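Local coordinates for endoglucanase A (Clostridium acetobutylicum, PDB 3IK2), which is a family 44 glycoside hydrolase that binds calcium and probably cleaves internal beta-1,4-glucosidic bonds of cellulose, at residues Lys464-Gly469 against Ser491-Thr496; Cys419-Ser422 against Ser428-Ala431; Val445-Lys448 against Ser453-Phe456. One frame throughout, in Å; residues are numbered along the deposited sequence.

Contact 1: Lys464-Gly469 against Ser491-Thr496; sequences KNYTSG and SGNKFT
N493 holds the backbone on both sides of N465 with its side-chain amide, at an outer end of the beta-sandwich domain. Its ND2 donates to K464 O at 2.7 Å, and its OD1 accepts from Y466 N at 2.8 Å. Y466 N lies in the plane of the N493 side-chain carbonyl. K464 O, in turn, lies close to the N493 amide plane, whereas ND2 is tilted 27° from the plane of the K464 carbonyl. Two bonds at opposite ends of one flat group fix its rotation. The amide comes up beside the Y466 side chain. Y466 CD2 stands 3.7 Å from N493 OD1, and the ring and amide planes are 34° apart. G492 and N493, both with positive phi, are the corner residues of a tight turn close to type I'. S491 and K494 close it with two backbone bonds. With CG beside its own backbone N (chi1 -78°), N493 reaches out from the turn to the other chain segment. Its backbone also pairs with V460 of strand 454-461. Water 1 completes the link: it donates to Y466 O at 2.7 Å and accepts from N493 N at 2.9 Å.

Contact 2: Cys419-Ser422 against Ser428-Ala431; sequences CDTS and STYA
C419 has SG anti to its own backbone N (chi1 -168°), while T429 carries OG1 between its backbone N and carbonyl carbon (chi1 60°). These torsions bring the two side chains together between antiparallel strands 415-421 and 427-433, which form a beta hairpin. C419 SG lies 3.6 Å from T429 OG1. The same hydroxyl makes a weak, long hydrogen bond to C419 O at 3.5 Å. C419 CB packs on A431 CB at 3.7 Å, so the cysteine spans T429 and A431. T421 comes in obliquely from the other side of the hydroxyl. Its CB is 3.5 Å from T429 OG1, but its own OG1 is hydrogen-bonded to S427 OG. Within these two segments no backbone bond joins the strands directly; pairing resumes where A431 bonds V417. Water 2 lies between them instead, 2.8 Å from C419 O and 2.6 Å from T429 O. Beyond the hairpin, C419 packs on V5 and I7 of strand 2-15, and T429 on V445 of strand 440-447. The chemistry is mixed. C419, T429 and A431 meet by small, mostly apolar groups, and the T429 hydroxyl adds only a weak bond. The strands are thus linked here mainly by side-chain packing and water.

Contact 3: Val445-Lys448 against Ser453-Phe456; sequences VMNK and SINF
N447 ND2, 3.7 Å from S453 CA, is gripped by two backbone carbonyls beyond the paired segments. It donates to D452 O and to I499 O. The OD1 of the same amide accepts from N449 N. The amide is thus bonded at both ends, which would hold its plane steady in a buried place. N447 has CG anti to its backbone N (chi1 175°), and this carries the amide toward strand 454-461. There I454 crosses the amide obliquely with its CG1 and CD1, CD1 being 3.4 Å from N447 OD1 and 3.6 Å from N447 CG. This is apolar packing against a polar group whose bonds are made elsewhere.

The second half of the contact is apolar. V445 and F456 approach from opposite directions. V445 CG1 sits over one face of the F456 ring, 3.6 Å from its centroid and 15° off the normal, a CH-pi contact. Its nearest ring atom is F456 CZ, at 3.5 Å. I454 CG2 covers the opposite face, 3.6 Å above the ring plane and over its centre. The ring is therefore held between a valine methyl and an isoleucine methyl. F456 has CG beside its backbone N (chi1 -75°), which turns the ring back along its strand so that I454, two residues earlier, can cover it.

The short strand segments run nearly antiparallel, but their axes are 9.2 Å apart, so side chains bridge them. V445, I454 and F456 point between the two layers of the beta-sandwich. I454 and F456 also pack on strand 2-15, and V445 and F456 on I499 of strand 494-499. M446 points the other way and packs on helix 361-376 of the TIM-like barrel.

How the contacts relate
The three contacts lie in one beta-sandwich and come along the chain in the order contact 2, contact 3, contact 1. Contacts 2 and 3 are close neighbours, with centres 11 Å apart. They touch through adjacent strands 427-433 and 440-447, where S428 O and M446 N make a probable hydrogen bond. Contact 1 is farther out. Its centre is 18 Å from that of contact 3 and 16 Å from that of contact 2. It meets contact 3 through neighbouring strands 494-499 and 454-461, where T496 CG2 packs on F456 O. Y430 and M446 reach helix 361-376, so contacts 2 and 3 border the barrel, whereas contact 1 lies on the side away from it.

Contact 1: Lys464-Gly469 against Ser491-Thr496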
# COMPACT_ATOMS: atom_id res chain seq x y z
N LYS A 464 7.40 28.17 17.89
CA LYS A 464 6.28 28.89 17.25
C LYS A 464 5.26 29.34 18.28
O LYS A 464 5.14 28.74 19.35
CB LYS A 464 5.59 27.99 16.23
CG LYS A 464 6.54 27.30 15.29
CD LYS A 464 7.13 28.24 14.29
CE LYS A 464 8.11 27.49 13.45
NZ LYS A 464 8.25 28.20 12.15
N ASN A 465 4.49 30.36 17.96
CA ASN A 465 3.41 30.78 18.83
C ASN A 465 2.05 30.68 18.11
O ASN A 465 1.65 31.58 17.35
CB ASN A 465 3.68 32.20 19.35
CG ASN A 465 2.55 32.73 20.20
OD1 ASN A 465 1.85 33.67 19.79
ND2 ASN A 465 2.38 32.16 21.40
N TYR A 466 1.36 29.57 18.31
CA TYR A 466 0.15 29.36 17.51
C TYR A 466 -0.95 30.14 18.18
O TYR A 466 -1.07 30.11 19.42
CB TYR A 466 -0.16 27.86 17.33
CG TYR A 466 0.96 27.09 16.61
CD1 TYR A 466 1.17 27.22 15.23
CD2 TYR A 466 1.84 26.27 17.33
CE1 TYR A 466 2.21 26.53 14.60
CE2 TYR A 466 2.87 25.59 16.70
CZ TYR A 466 3.05 25.72 15.34
OH TYR A 466 4.08 25.01 14.73
N THR A 467 -1.72 30.89 17.38
CA THR A 467 -2.73 31.79 17.96
C THR A 467 -4.15 31.47 17.50
O THR A 467 -5.11 31.95 18.10
CB THR A 467 -2.43 33.31 17.71
OG1 THR A 467 -2.28 33.57 16.30
CG2 THR A 467 -1.15 33.76 18.45
N SER A 468 -4.29 30.71 16.42
CA SER A 468 -5.60 30.30 15.95
C SER A 468 -5.61 28.86 15.46
O SER A 468 -4.61 28.35 14.96
CB SER A 468 -6.13 31.24 14.86
OG SER A 468 -5.29 31.20 13.72
N GLY A 469 -6.76 28.20 15.60
CA GLY A 469 -6.94 26.84 15.11
C GLY A 469 -8.26 26.70 14.36
O GLY A 469 -9.32 27.12 14.85
N SER A 491 -3.69 29.89 24.27
CA SER A 491 -2.92 30.69 25.18
C SER A 491 -1.69 29.91 25.51
O SER A 491 -1.78 28.81 26.07
CB SER A 491 -3.75 30.99 26.45
OG SER A 491 -3.04 30.68 27.63
N GLY A 492 -0.53 30.47 25.17
CA GLY A 492 0.73 29.83 25.48
C GLY A 492 0.84 28.45 24.86
O GLY A 492 1.33 27.53 25.50
N ASN A 493 0.40 28.32 23.60
CA ASN A 493 0.38 27.04 22.88
C ASN A 493 -0.38 25.88 23.58
O ASN A 493 -0.02 24.71 23.45
CB ASN A 493 1.81 26.59 22.49
CG ASN A 493 2.36 27.33 21.28
OD1 ASN A 493 1.64 28.01 20.57
ND2 ASN A 493 3.65 27.19 21.05
N LYS A 494 -1.44 26.24 24.30
CA LYS A 494 -2.30 25.29 25.00
C LYS A 494 -3.72 25.59 24.67
O LYS A 494 -4.11 26.75 24.61
CB LYS A 494 -2.17 25.43 26.50
CG LYS A 494 -0.89 24.97 27.13
CD LYS A 494 -0.86 25.56 28.55
CE LYS A 494 -0.04 24.74 29.52
NZ LYS A 494 1.36 24.55 29.05
N PHE A 495 -4.53 24.55 24.49
CA PHE A 495 -5.92 24.73 24.12
C PHE A 495 -6.63 23.42 24.35
O PHE A 495 -6.01 22.40 24.56
CB PHE A 495 -6.08 25.21 22.66
CG PHE A 495 -5.60 24.21 21.63
CD1 PHE A 495 -6.49 23.31 21.04
CD2 PHE A 495 -4.26 24.19 21.23
CE1 PHE A 495 -6.06 22.39 20.08
CE2 PHE A 495 -3.82 23.26 20.26
CZ PHE A 495 -4.72 22.37 19.69
N THR A 496 -7.95 23.48 24.32
CA THR A 496 -8.79 22.32 24.53
C THR A 496 -9.68 22.20 23.29
O THR A 496 -9.93 23.20 22.60
CB THR A 496 -9.58 22.45 25.85
OG1 THR A 496 -8.66 22.55 26.94
CG2 THR A 496 -10.40 21.23 26.11
O HOH W 1 0.16 30.60 21.78

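Contact 2: Cys419-Ser422 against Ser428-Ala431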
# COMPACT_ATOMS: atom_id res chain seq x y z
N CYS A 419 3.72 13.53 19.18
CA CYS A 419 2.34 13.78 19.46
C CYS A 419 1.82 12.60 20.24
O CYS A 419 1.35 11.61 19.67
CB CYS A 419 1.55 13.95 18.16
SG CYS A 419 -0.11 14.60 18.42
N ASP A 420 1.96 12.69 21.57
CA ASP A 420 1.62 11.59 22.47
C ASP A 420 0.29 11.84 23.14
O ASP A 420 0.12 12.84 23.84
CB ASP A 420 2.69 11.39 23.55
CG ASP A 420 4.06 11.02 22.97
OD1 ASP A 420 4.11 10.32 21.94
OD2 ASP A 420 5.08 11.42 23.57
N THR A 421 -0.63 10.91 22.92
CA THR A 421 -1.90 10.92 23.60
C THR A 421 -1.80 10.06 24.87
O THR A 421 -1.07 9.07 24.89
CB THR A 421 -3.04 10.44 22.66
OG1 THR A 421 -4.31 10.64 23.29
CG2 THR A 421 -2.90 8.98 22.28
N SER A 422 -2.54 10.44 25.91
CA SER A 422 -2.60 9.68 27.15
C SER A 422 -3.59 8.51 27.05
O SER A 422 -3.67 7.69 27.96
CB SER A 422 -2.98 10.59 28.32
OG SER A 422 -4.28 11.11 28.15
N SER A 428 -6.61 8.35 18.62
CA SER A 428 -5.34 8.42 17.87
C SER A 428 -5.03 9.87 17.58
O SER A 428 -5.93 10.63 17.26
CB SER A 428 -5.42 7.64 16.55
OG SER A 428 -5.38 6.26 16.81
N THR A 429 -3.77 10.27 17.72
CA THR A 429 -3.33 11.66 17.48
C THR A 429 -2.01 11.68 16.71
O THR A 429 -1.06 10.99 17.08
CB THR A 429 -3.13 12.49 18.80
OG1 THR A 429 -2.11 11.86 19.62
CG2 THR A 429 -4.47 12.65 19.59
N TYR A 430 -1.99 12.46 15.63
CA TYR A 430 -0.80 12.65 14.80
C TYR A 430 -0.62 14.14 14.63
O TYR A 430 -1.58 14.86 14.45
CB TYR A 430 -0.94 11.91 13.42
CG TYR A 430 -1.23 10.41 13.60
CD1 TYR A 430 -0.21 9.52 13.93
CD2 TYR A 430 -2.54 9.90 13.53
CE1 TYR A 430 -0.46 8.17 14.15
CE2 TYR A 430 -2.80 8.55 13.72
CZ TYR A 430 -1.76 7.70 14.05
OH TYR A 430 -2.00 6.36 14.26
N ALA A 431 0.61 14.61 14.74
CA ALA A 431 0.93 16.02 14.46
C ALA A 431 2.02 16.10 13.42
O ALA A 431 2.93 15.25 13.40
CB ALA A 431 1.36 16.75 15.75
O HOH W 2 1.49 10.55 17.05

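Contact 3: Val445-Lys448 against Ser453-Phe456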
# COMPACT_ATOMS: atom_id res chain seq x y z
N VAL A 445 -6.80 14.10 14.83
CA VAL A 445 -7.30 13.63 16.11
C VAL A 445 -8.60 12.87 15.85
O VAL A 445 -9.51 13.38 15.19
CB VAL A 445 -7.53 14.82 17.11
CG1 VAL A 445 -8.00 14.31 18.44
CG2 VAL A 445 -6.25 15.57 17.33
N MET A 446 -8.66 11.64 16.36
CA MET A 446 -9.84 10.78 16.23
C MET A 446 -10.27 10.28 17.61
O MET A 446 -9.44 9.88 18.44
CB MET A 446 -9.59 9.52 15.37
CG MET A 446 -9.17 9.68 13.91
SD MET A 446 -8.14 8.22 13.47
CE MET A 446 -6.56 9.06 13.27
N ASN A 447 -11.57 10.22 17.80
CA ASN A 447 -12.17 9.61 18.96
C ASN A 447 -12.74 8.25 18.51
O ASN A 447 -13.77 8.20 17.85
CB ASN A 447 -13.24 10.56 19.55
CG ASN A 447 -14.03 9.94 20.71
OD1 ASN A 447 -13.75 8.84 21.16
ND2 ASN A 447 -15.02 10.68 21.21
N LYS A 448 -12.04 7.17 18.85
CA LYS A 448 -12.47 5.81 18.49
C LYS A 448 -13.59 5.28 19.42
O LYS A 448 -14.14 4.20 19.19
CB LYS A 448 -11.28 4.81 18.44
CG LYS A 448 -10.05 5.21 17.59
CD LYS A 448 -8.88 4.20 17.66
CE LYS A 448 -7.95 4.47 18.85
NZ LYS A 448 -6.82 3.47 18.99
N SER A 453 -17.73 11.27 24.48
CA SER A 453 -16.99 12.34 23.85
C SER A 453 -15.66 12.48 24.60
O SER A 453 -15.52 11.98 25.73
CB SER A 453 -17.82 13.65 23.85
OG SER A 453 -18.04 14.06 25.19
N ILE A 454 -14.67 13.06 23.94
CA ILE A 454 -13.40 13.29 24.59
C ILE A 454 -13.06 14.77 24.61
O ILE A 454 -13.09 15.45 23.57
CB ILE A 454 -12.20 12.51 23.91
CG1 ILE A 454 -12.42 11.00 23.88
CG2 ILE A 454 -10.92 12.78 24.71
CD1 ILE A 454 -11.29 10.23 23.10
N ASN A 455 -12.72 15.24 25.80
CA ASN A 455 -12.08 16.53 25.97
C ASN A 455 -10.59 16.38 25.80
O ASN A 455 -9.91 15.76 26.61
CB ASN A 455 -12.39 17.11 27.35
CG ASN A 455 -13.88 17.33 27.55
OD1 ASN A 455 -14.53 18.03 26.75
ND2 ASN A 455 -14.45 16.70 28.58
N PHE A 456 -10.08 16.92 24.71
CA PHE A 456 -8.67 16.82 24.44
C PHE A 456 -8.04 18.08 24.96
O PHE A 456 -8.42 19.18 24.57
CB PHE A 456 -8.39 16.67 22.95
CG PHE A 456 -8.70 15.31 22.40
CD1 PHE A 456 -7.75 14.28 22.49
CD2 PHE A 456 -9.91 15.06 21.75
CE1 PHE A 456 -8.01 13.02 21.97
CE2 PHE A 456 -10.18 13.79 21.22
CZ PHE A 456 -9.23 12.78 21.33